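Local coordinates for 7,8-dihydro-6-hydroxymethylpterin pyrophosphokinase-dihydropteroate synthase (Plasmodium falciparum, PDB 6JWS) that makes the pterin pyrophosphate from hydroxymethyldihydropterin and ATP, then condenses it with 4-aminobenzoate, releasing diphosphate, to give dihydropteroate in folate synthesis, at the interface of chains A and B. Numbering follows the deposited sequence. Chains: chain A/B, 7,8-dihydro-6-hydroxymethylpterin pyrophosphokinase-dihydropteroate synthase.

The interface of chains A and B. Residues chain A 661, 664-665, 668; chain B 646-648, 691-692, 695.
With CG anti to the backbone N (chi1 -175°) and the chain extended beyond it, A:Gln664 pushes its amide from helix 659-680 of one subunit between B:Leu691 and B:Glu692 on one side and the loop B:Asn646 to B:Met648 on the other. B:Leu691, also with CG anti to its backbone N, reaches out of helix 690-704 to meet it. Its two methyls divide the work: CD1 packs on CD1 of A:Leu661 at 3.7 Å, while CD2 lies near NE2 and CG of A:Gln664 and the aliphatic CG of A:Lys665. A branched leucine suits this place because it fills both directions at once, and the lysine lends its methylene stem as apolar surface.

The carboxylate of B:Glu692 stacks loosely on the A:Gln664 amide, the planes 18° apart; a long, flat glutamine can lie face to face with it while its CG stays against B:Leu691. Opposite, the shorter B:Asn646 turns its amide across, the planes 56° apart; ND2 comes 3.0 Å from OE1 of A:Gln664, but its N-H points elsewhere, so the pair is packing rather than a hydrogen bond. One turn further along helix 659-680, the small A:Cys668 lets the chains come close, its SG 3.6 Å from CG of B:Glu692. B:Ser695, equally small, sits against CA of A:Lys665; its hydroxyl OG donates a hydrogen bond to the carbonyl O of B:Leu691, 2.8 Å away, and is satisfied within its own helix. Repeated by two-fold symmetry, this packing is likely part of the dimer interface typical of dihydropteroate synthases, holding two synthase domains together.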
loop_
_atom_site.group_PDB
_atom_site.type_symbol
_atom_site.label_atom_id
_atom_site.label_comp_id
_atom_site.label_asym_id
_atom_site.label_seq_id
_atom_site.Cartn_x
_atom_site.Cartn_y
_atom_site.Cartn_z
ATOM N N LEU A 661 14.610 23.305 5.673
ATOM C CA LEU A 661 13.624 22.552 6.426
ATOM C C LEU A 661 12.496 22.155 5.477
ATOM O O LEU A 661 12.162 20.976 5.369
ATOM C CB LEU A 661 13.083 23.453 7.540
ATOM C CG LEU A 661 12.285 22.750 8.637
ATOM C CD1 LEU A 661 13.228 22.227 9.718
ATOM C CD2 LEU A 661 11.244 23.690 9.236
ATOM N N GLN A 664 13.673 19.698 2.929
ATOM C CA GLN A 664 13.790 18.323 3.376
ATOM C C GLN A 664 12.406 17.683 3.436
ATOM O O GLN A 664 12.240 16.555 2.977
ATOM C CB GLN A 664 14.570 18.205 4.690
ATOM C CG GLN A 664 14.802 16.752 5.099
ATOM C CD GLN A 664 15.857 16.571 6.161
ATOM O OE1 GLN A 664 16.907 15.979 5.923
ATOM N NE2 GLN A 664 15.590 17.097 7.345
ATOM N N LYS A 665 11.427 18.416 3.978
ATOM C CA LYS A 665 10.051 17.936 4.054
ATOM C C LYS A 665 9.552 17.533 2.664
ATOM O O LYS A 665 8.936 16.488 2.491
ATOM C CB LYS A 665 9.127 19.014 4.619
ATOM C CG LYS A 665 9.295 19.310 6.100
ATOM C CD LYS A 665 8.079 20.040 6.619
ATOM C CE LYS A 665 8.211 20.476 8.062
ATOM N NZ LYS A 665 6.967 21.129 8.543
ATOM N N CYS A 668 11.156 14.420 1.482
ATOM C CA CYS A 668 10.606 13.296 2.219
ATOM C C CYS A 668 9.166 13.018 1.788
ATOM O O CYS A 668 8.795 11.853 1.640
ATOM C CB CYS A 668 10.767 13.461 3.726
ATOM S SG CYS A 668 12.513 13.463 4.222
ATOM N N ASN B 646 20.341 16.427 0.197
ATOM C CA ASN B 646 19.954 17.038 1.459
ATOM C C ASN B 646 20.070 15.972 2.552
ATOM O O ASN B 646 19.198 15.111 2.663
ATOM C CB ASN B 646 18.548 17.639 1.341
ATOM C CG ASN B 646 18.058 18.330 2.596
ATOM O OD1 ASN B 646 17.725 19.513 2.564
ATOM N ND2 ASN B 646 17.974 17.601 3.699
ATOM N N TRP B 647 21.162 16.028 3.337
ATOM C CA TRP B 647 21.523 14.970 4.275
ATOM C C TRP B 647 20.522 14.894 5.425
ATOM O O TRP B 647 20.198 15.899 6.061
ATOM C CB TRP B 647 22.945 15.146 4.828
ATOM C CG TRP B 647 24.039 15.192 3.805
ATOM C CD1 TRP B 647 24.873 16.245 3.551
ATOM C CD2 TRP B 647 24.441 14.134 2.916
ATOM N NE1 TRP B 647 25.761 15.919 2.561
ATOM C CE2 TRP B 647 25.519 14.635 2.146
ATOM C CE3 TRP B 647 23.993 12.829 2.679
ATOM C CZ2 TRP B 647 26.158 13.865 1.170
ATOM C CZ3 TRP B 647 24.622 12.072 1.713
ATOM C CH2 TRP B 647 25.697 12.580 0.977
ATOM N N MET B 648 20.077 13.668 5.708
ATOM C CA MET B 648 19.103 13.442 6.760
ATOM C C MET B 648 19.797 12.948 8.034
ATOM O O MET B 648 19.192 12.951 9.105
ATOM C CB MET B 648 18.023 12.462 6.292
ATOM C CG MET B 648 17.204 12.953 5.099
ATOM S SD MET B 648 16.280 11.613 4.275
ATOM C CE MET B 648 17.596 10.441 3.967
ATOM N N LEU B 691 11.048 14.476 11.644
ATOM C CA LEU B 691 10.569 15.388 10.617
ATOM C C LEU B 691 10.366 14.609 9.322
ATOM O O LEU B 691 9.376 14.802 8.627
ATOM C CB LEU B 691 11.576 16.528 10.411
ATOM C CG LEU B 691 11.266 17.441 9.222
ATOM C CD1 LEU B 691 11.708 18.884 9.504
ATOM C CD2 LEU B 691 11.902 16.905 7.920
ATOM N N GLU B 692 11.328 13.746 8.998
ATOM C CA GLU B 692 11.269 12.977 7.768
ATOM C C GLU B 692 10.041 12.057 7.784
ATOM O O GLU B 692 9.283 11.998 6.823
ATOM C CB GLU B 692 12.569 12.186 7.620
ATOM C CG GLU B 692 13.814 13.056 7.501
ATOM C CD GLU B 692 14.537 13.394 8.801
ATOM O OE1 GLU B 692 13.875 13.791 9.788
ATOM O OE2 GLU B 692 15.780 13.237 8.834
ATOM N N SER B 695 6.696 13.782 7.496
ATOM C CA SER B 695 6.452 14.305 6.163
ATOM C C SER B 695 5.833 13.201 5.314
ATOM O O SER B 695 4.893 13.461 4.557
ATOM C CB SER B 695 7.714 14.828 5.524
ATOM O OG SER B 695 8.270 15.871 6.306
#